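Local coordinates for protein L-lysine 6-monooxygenase involved in desferrioxamine biosynthesis (Erwinia amylovora CFBP1430, PDB 5O8P) that probably uses FAD and NADPH to hydroxylate an amine nitrogen of cadaverine, as a flavin-dependent monooxygenase of desferrioxamine siderophore biosynthesis, at residues I195-S200 / V337-Y342; I12-G17 / L157-S162. All coordinates share one frame; numbering follows the deposited sequence.

Interaction 1: residues I195-S200 / V337-Y342. With FAD (flavin-adenine dinucleotide), chain C.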
# COMPACT_ATOMS: atom_id res chain seq x y z
N ILE B 195 -32.24 10.10 -1.98
CA ILE B 195 -32.04 8.92 -1.13
C ILE B 195 -31.25 9.37 0.09
O ILE B 195 -30.34 10.19 -0.05
CB ILE B 195 -31.23 7.82 -1.85
CG1 ILE B 195 -31.91 7.43 -3.17
CG2 ILE B 195 -31.03 6.60 -0.94
CD1 ILE B 195 -31.05 6.54 -4.05
N THR B 196 -31.57 8.83 1.25
CA THR B 196 -30.84 9.14 2.48
C THR B 196 -30.46 7.87 3.22
O THR B 196 -31.31 7.13 3.67
CB THR B 196 -31.67 10.05 3.40
OG1 THR B 196 -31.92 11.30 2.74
CG2 THR B 196 -30.93 10.31 4.73
N VAL B 197 -29.16 7.63 3.34
CA VAL B 197 -28.68 6.55 4.18
C VAL B 197 -28.57 7.05 5.62
O VAL B 197 -27.89 8.02 5.89
CB VAL B 197 -27.33 6.01 3.68
CG1 VAL B 197 -26.86 4.87 4.57
CG2 VAL B 197 -27.45 5.55 2.24
N LEU B 198 -29.24 6.35 6.52
CA LEU B 198 -29.28 6.72 7.92
C LEU B 198 -28.55 5.62 8.71
O LEU B 198 -28.93 4.46 8.64
CB LEU B 198 -30.73 6.88 8.33
CG LEU B 198 -31.00 7.82 9.49
CD1 LEU B 198 -32.35 8.49 9.32
CD2 LEU B 198 -30.93 7.08 10.82
N GLY B 199 -27.48 5.98 9.42
CA GLY B 199 -26.62 5.01 10.14
C GLY B 199 -25.14 5.16 9.85
O GLY B 199 -24.76 5.70 8.82
N SER B 200 -24.30 4.67 10.76
CA SER B 200 -22.85 4.95 10.77
C SER B 200 -21.93 3.79 10.29
O SER B 200 -20.77 4.01 10.01
CB SER B 200 -22.43 5.31 12.21
OG SER B 200 -22.30 4.15 13.04
N VAL B 337 -32.80 4.65 3.34
CA VAL B 337 -32.16 3.39 3.67
C VAL B 337 -31.79 3.43 5.14
O VAL B 337 -30.98 4.24 5.55
CB VAL B 337 -30.90 3.15 2.82
CG1 VAL B 337 -30.16 1.91 3.29
CG2 VAL B 337 -31.27 3.01 1.36
N MET B 338 -32.41 2.56 5.92
CA MET B 338 -32.17 2.47 7.35
C MET B 338 -31.07 1.43 7.63
O MET B 338 -31.33 0.24 7.81
CB MET B 338 -33.48 2.12 8.04
CG MET B 338 -33.54 2.51 9.50
SD MET B 338 -33.90 4.26 9.72
CE MET B 338 -35.63 4.30 9.27
N ALA B 339 -29.81 1.88 7.63
CA ALA B 339 -28.64 1.03 7.89
C ALA B 339 -28.28 1.09 9.37
O ALA B 339 -27.16 1.43 9.74
CB ALA B 339 -27.47 1.46 7.01
N THR B 340 -29.24 0.74 10.20
CA THR B 340 -29.13 0.88 11.64
C THR B 340 -28.73 -0.44 12.32
O THR B 340 -28.80 -0.55 13.56
CB THR B 340 -30.46 1.42 12.19
OG1 THR B 340 -31.54 0.65 11.64
CG2 THR B 340 -30.62 2.88 11.78
N GLY B 341 -28.33 -1.43 11.53
CA GLY B 341 -27.79 -2.67 12.06
C GLY B 341 -28.82 -3.59 12.69
O GLY B 341 -30.00 -3.54 12.35
N TYR B 342 -28.35 -4.41 13.64
CA TYR B 342 -29.08 -5.54 14.19
C TYR B 342 -29.08 -5.51 15.72
O TYR B 342 -28.20 -4.93 16.33
CB TYR B 342 -28.42 -6.84 13.71
CG TYR B 342 -28.51 -7.08 12.22
CD1 TYR B 342 -27.74 -6.35 11.31
CD2 TYR B 342 -29.35 -8.06 11.71
CE1 TYR B 342 -27.84 -6.58 9.95
CE2 TYR B 342 -29.43 -8.32 10.35
CZ TYR B 342 -28.68 -7.58 9.47
OH TYR B 342 -28.77 -7.82 8.11
PA FAD C . -27.12 -15.72 11.28
O1A FAD C . -27.03 -15.49 9.79
O2A FAD C . -27.96 -14.78 12.12
O5B FAD C . -27.65 -17.23 11.45
C5B FAD C . -28.82 -17.56 12.18
C4B FAD C . -29.63 -18.69 11.54
O4B FAD C . -30.52 -19.25 12.51
C3B FAD C . -30.50 -18.20 10.38
O3B FAD C . -30.33 -19.08 9.27
C2B FAD C . -31.92 -18.18 10.95
O2B FAD C . -32.94 -18.45 9.99
C1B FAD C . -31.86 -19.30 11.99
N9A FAD C . -32.90 -19.27 13.05
C8A FAD C . -33.27 -18.25 13.85
N7A FAD C . -34.27 -18.64 14.69
C5A FAD C . -34.55 -19.94 14.43
C6A FAD C . -35.48 -20.98 14.93
N6A FAD C . -36.36 -20.71 15.92
N1A FAD C . -35.43 -22.22 14.36
C2A FAD C . -34.56 -22.51 13.37
N3A FAD C . -33.70 -21.62 12.86
C4A FAD C . -33.64 -20.34 13.34
N1 FAD C . -18.42 -10.29 10.73
C2 FAD C . -17.13 -10.53 10.39
O2 FAD C . -16.36 -10.97 11.27
N3 FAD C . -16.66 -10.30 9.14
C4 FAD C . -17.44 -9.83 8.16
O4 FAD C . -16.98 -9.62 7.02
C4X FAD C . -18.87 -9.55 8.45
N5 FAD C . -19.71 -9.07 7.51
C5X FAD C . -21.01 -8.82 7.81
C6 FAD C . -21.83 -8.33 6.80
C7 FAD C . -23.17 -8.05 7.03
C7M FAD C . -24.04 -7.52 5.92
C8 FAD C . -23.74 -8.29 8.39
C8M FAD C . -25.19 -8.00 8.67
C9 FAD C . -22.92 -8.78 9.41
C9A FAD C . -21.56 -9.06 9.19
N10 FAD C . -20.69 -9.57 10.21
C10 FAD C . -19.33 -9.81 9.85
C1' FAD C . -21.12 -9.86 11.60
C2' FAD C . -21.51 -11.34 11.81
O2' FAD C . -20.53 -12.22 11.23
C3' FAD C . -22.91 -11.70 11.26
O3' FAD C . -23.92 -10.91 11.91
C4' FAD C . -23.27 -13.18 11.42
O4' FAD C . -24.22 -13.55 10.41
C5' FAD C . -23.86 -13.51 12.79
O5' FAD C . -23.67 -14.90 13.05
P FAD C . -24.93 -15.85 13.30
O1P FAD C . -24.41 -17.27 13.49
O2P FAD C . -25.68 -15.18 14.42
O3P FAD C . -25.58 -15.70 11.82
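V337 meets strand 194-198 with both of its backbone polar atoms: V337 N donates to T196 O at 2.9 Å, and L198 N donates to V337 O at 2.9 Å in a nearly straight bond (168° at the hydrogen). A third bond, A339 N to L198 O, is more bent at 132° as segment 337-342 leaves its strand after M338. V197 CA lies 3.5 Å from V337 O, a CA-H...O contact that gives this acceptor a second neighbour. The backbone of V197 itself bonds to strand 221-225, so 194-198, an inner strand of a parallel sheet, is hydrogen-bonded on both of its own edges. Hydroxyls are settled too: T196 OG1 bonds to T333 OG1, and T340 OG1 to W164 O. With T340 CG2 anti to the carbonyl carbon, the methyl rather than the hydroxyl comes 3.9 Å from L198 O. Apolar contacts flank the backbone, V197 CG1 to A339 CB (4.2 Å) on one face and L198 CD2 to M338 SD (4.2 Å) on the other. W224 NE1 satisfies G199 O. These matched polar atoms fix the strand pairing up to the G199 turn, beyond which S200 binds NADP(+) in this protein, though none is bound to this chain.

Interaction 2: residues I12-G17 / L157-S162. With FAD (flavin-adenine dinucleotide), chain C.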
# COMPACT_ATOMS: atom_id res chain seq x y z
N ILE B 12 -27.57 -30.27 20.56
CA ILE B 12 -28.29 -29.78 19.38
C ILE B 12 -27.96 -28.31 19.20
O ILE B 12 -28.10 -27.53 20.14
CB ILE B 12 -29.83 -29.91 19.52
CG1 ILE B 12 -30.26 -31.36 19.56
CG2 ILE B 12 -30.55 -29.24 18.35
CD1 ILE B 12 -31.66 -31.52 20.10
N GLY B 13 -27.56 -27.95 17.99
CA GLY B 13 -27.37 -26.55 17.63
C GLY B 13 -28.65 -26.06 17.00
O GLY B 13 -29.17 -26.70 16.09
N ILE B 14 -29.17 -24.93 17.48
CA ILE B 14 -30.38 -24.33 16.90
C ILE B 14 -29.97 -23.04 16.20
O ILE B 14 -29.57 -22.09 16.84
CB ILE B 14 -31.41 -24.01 17.99
CG1 ILE B 14 -31.82 -25.29 18.71
CG2 ILE B 14 -32.61 -23.28 17.40
CD1 ILE B 14 -32.69 -25.04 19.93
N GLY B 15 -30.10 -23.02 14.88
CA GLY B 15 -29.64 -21.93 14.03
C GLY B 15 -28.36 -22.34 13.34
O GLY B 15 -27.50 -22.89 13.99
N ILE B 16 -28.26 -22.12 12.04
CA ILE B 16 -27.05 -22.42 11.28
C ILE B 16 -26.61 -21.15 10.55
O ILE B 16 -26.75 -20.99 9.31
CB ILE B 16 -27.23 -23.60 10.31
CG1 ILE B 16 -27.72 -24.84 11.06
CG2 ILE B 16 -25.91 -23.95 9.63
CD1 ILE B 16 -28.25 -25.92 10.14
N GLY B 17 -26.08 -20.23 11.35
CA GLY B 17 -25.33 -19.10 10.83
C GLY B 17 -23.91 -19.54 10.66
O GLY B 17 -23.62 -20.71 10.84
N LEU B 157 -27.25 -22.25 21.13
CA LEU B 157 -28.15 -21.31 20.44
C LEU B 157 -27.37 -20.35 19.54
O LEU B 157 -26.80 -19.38 20.01
CB LEU B 157 -28.97 -20.53 21.47
CG LEU B 157 -29.72 -21.36 22.52
CD1 LEU B 157 -30.52 -20.48 23.48
CD2 LEU B 157 -30.63 -22.38 21.88
N GLY B 158 -27.34 -20.65 18.24
CA GLY B 158 -26.70 -19.80 17.25
C GLY B 158 -27.73 -19.13 16.35
O GLY B 158 -27.54 -19.07 15.14
N THR B 159 -28.80 -18.65 16.97
CA THR B 159 -30.00 -18.11 16.33
C THR B 159 -29.69 -16.84 15.53
O THR B 159 -30.30 -16.58 14.51
CB THR B 159 -31.10 -17.84 17.42
OG1 THR B 159 -31.94 -19.00 17.54
CG2 THR B 159 -32.00 -16.62 17.14
N GLY B 160 -28.76 -16.05 16.03
CA GLY B 160 -28.41 -14.80 15.40
C GLY B 160 -29.32 -13.65 15.77
O GLY B 160 -30.36 -13.86 16.42
N PRO B 161 -28.89 -12.41 15.45
CA PRO B 161 -29.64 -11.24 15.83
C PRO B 161 -30.57 -10.86 14.69
O PRO B 161 -30.42 -11.37 13.59
CB PRO B 161 -28.55 -10.19 16.02
CG PRO B 161 -27.47 -10.58 15.06
CD PRO B 161 -27.68 -12.03 14.71
N SER B 162 -31.52 -9.98 14.97
CA SER B 162 -32.51 -9.56 13.98
C SER B 162 -32.30 -8.11 13.59
O SER B 162 -31.76 -7.31 14.37
CB SER B 162 -33.92 -9.76 14.56
OG SER B 162 -34.16 -11.12 14.90
PA FAD C . -27.12 -15.72 11.28
O1A FAD C . -27.03 -15.49 9.79
O2A FAD C . -27.96 -14.78 12.12
O5B FAD C . -27.65 -17.23 11.45
C5B FAD C . -28.82 -17.56 12.18
C4B FAD C . -29.63 -18.69 11.54
O4B FAD C . -30.52 -19.25 12.51
C3B FAD C . -30.50 -18.20 10.38
O3B FAD C . -30.33 -19.08 9.27
C2B FAD C . -31.92 -18.18 10.95
O2B FAD C . -32.94 -18.45 9.99
C1B FAD C . -31.86 -19.30 11.99
N9A FAD C . -32.90 -19.27 13.05
C8A FAD C . -33.27 -18.25 13.85
N7A FAD C . -34.27 -18.64 14.69
C5A FAD C . -34.55 -19.94 14.43
C6A FAD C . -35.48 -20.98 14.93
N6A FAD C . -36.36 -20.71 15.92
N1A FAD C . -35.43 -22.22 14.36
C2A FAD C . -34.56 -22.51 13.37
N3A FAD C . -33.70 -21.62 12.86
C4A FAD C . -33.64 -20.34 13.34
N1 FAD C . -18.42 -10.29 10.73
C2 FAD C . -17.13 -10.53 10.39
O2 FAD C . -16.36 -10.97 11.27
N3 FAD C . -16.66 -10.30 9.14
C4 FAD C . -17.44 -9.83 8.16
O4 FAD C . -16.98 -9.62 7.02
C4X FAD C . -18.87 -9.55 8.45
N5 FAD C . -19.71 -9.07 7.51
C5X FAD C . -21.01 -8.82 7.81
C6 FAD C . -21.83 -8.33 6.80
C7 FAD C . -23.17 -8.05 7.03
C7M FAD C . -24.04 -7.52 5.92
C8 FAD C . -23.74 -8.29 8.39
C8M FAD C . -25.19 -8.00 8.67
C9 FAD C . -22.92 -8.78 9.41
C9A FAD C . -21.56 -9.06 9.19
N10 FAD C . -20.69 -9.57 10.21
C10 FAD C . -19.33 -9.81 9.85
C1' FAD C . -21.12 -9.86 11.60
C2' FAD C . -21.51 -11.34 11.81
O2' FAD C . -20.53 -12.22 11.23
C3' FAD C . -22.91 -11.70 11.26
O3' FAD C . -23.92 -10.91 11.91
C4' FAD C . -23.27 -13.18 11.42
O4' FAD C . -24.22 -13.55 10.41
C5' FAD C . -23.86 -13.51 12.79
O5' FAD C . -23.67 -14.90 13.05
P FAD C . -24.93 -15.85 13.30
O1P FAD C . -24.41 -17.27 13.49
O2P FAD C . -25.68 -15.18 14.42
O3P FAD C . -25.58 -15.70 11.82
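I14 and L157 lie alongside each other, pointing the same way, with the terminal methyls I14 CD1 and L157 CD2 in contact at 3.9 Å. The isoleucine reaches this point through an extended branch, with CG1 anti to the carbonyl carbon (chi1 -60°) and CD1 carried onward by an anti second torsion. L157 likewise sets CG beside its backbone N, and its chi2 of -179° leaves CD2 facing the isoleucine. F349 packs on both side chains. The backbones here meet as a parallel pair, G158 N donating to I14 O at 3.0 Å. Strand 8-14 then runs through G15 and G17 into helix 18-27, the strand-turn-helix of a Rossmann-type dinucleotide-binding fold, and the cofactor lies in this turn. G15 has a positive phi (103°), suited to glycine; its CA lies 3.7 Å from G158 O, and FAD O4B, of the adenosine ribose, also lies near it. The I16 side chain turns away from 157-162 and packs on F37 and W119; its backbone N is bonded to D39, which also holds FAD. T159 stands at the adenine: its CG2 is 3.9 Å from both FAD C8A and N7A, and its OG1 is 3.7 Å from N7A. P161 continues along the pyrophosphate, with CD 3.7 Å from FAD O2P.

In the fold
Interactions 1 and 2 follow one another along the chain, 12-17/157-162 closing before 195-200/337-342 opens, with their centres about 25 Å apart. They belong to different sheets: interaction 2 to the mixed sheet containing strands 8-14 and 155-157, interaction 1 to the parallel five-stranded sheet containing 194-198 and 335-338. FAD links them, its adenosine and pyrophosphate beside interaction 2 and its flavin methyl C8M beside Y342. The segments also touch directly, Y342 CB packing 3.4 Å from S162 O. The arrangement is consistent with a flavin-dependent N-hydroxylating monooxygenase that binds two dinucleotides, one sheet for FAD and the other for NADP(H), meeting near the flavin.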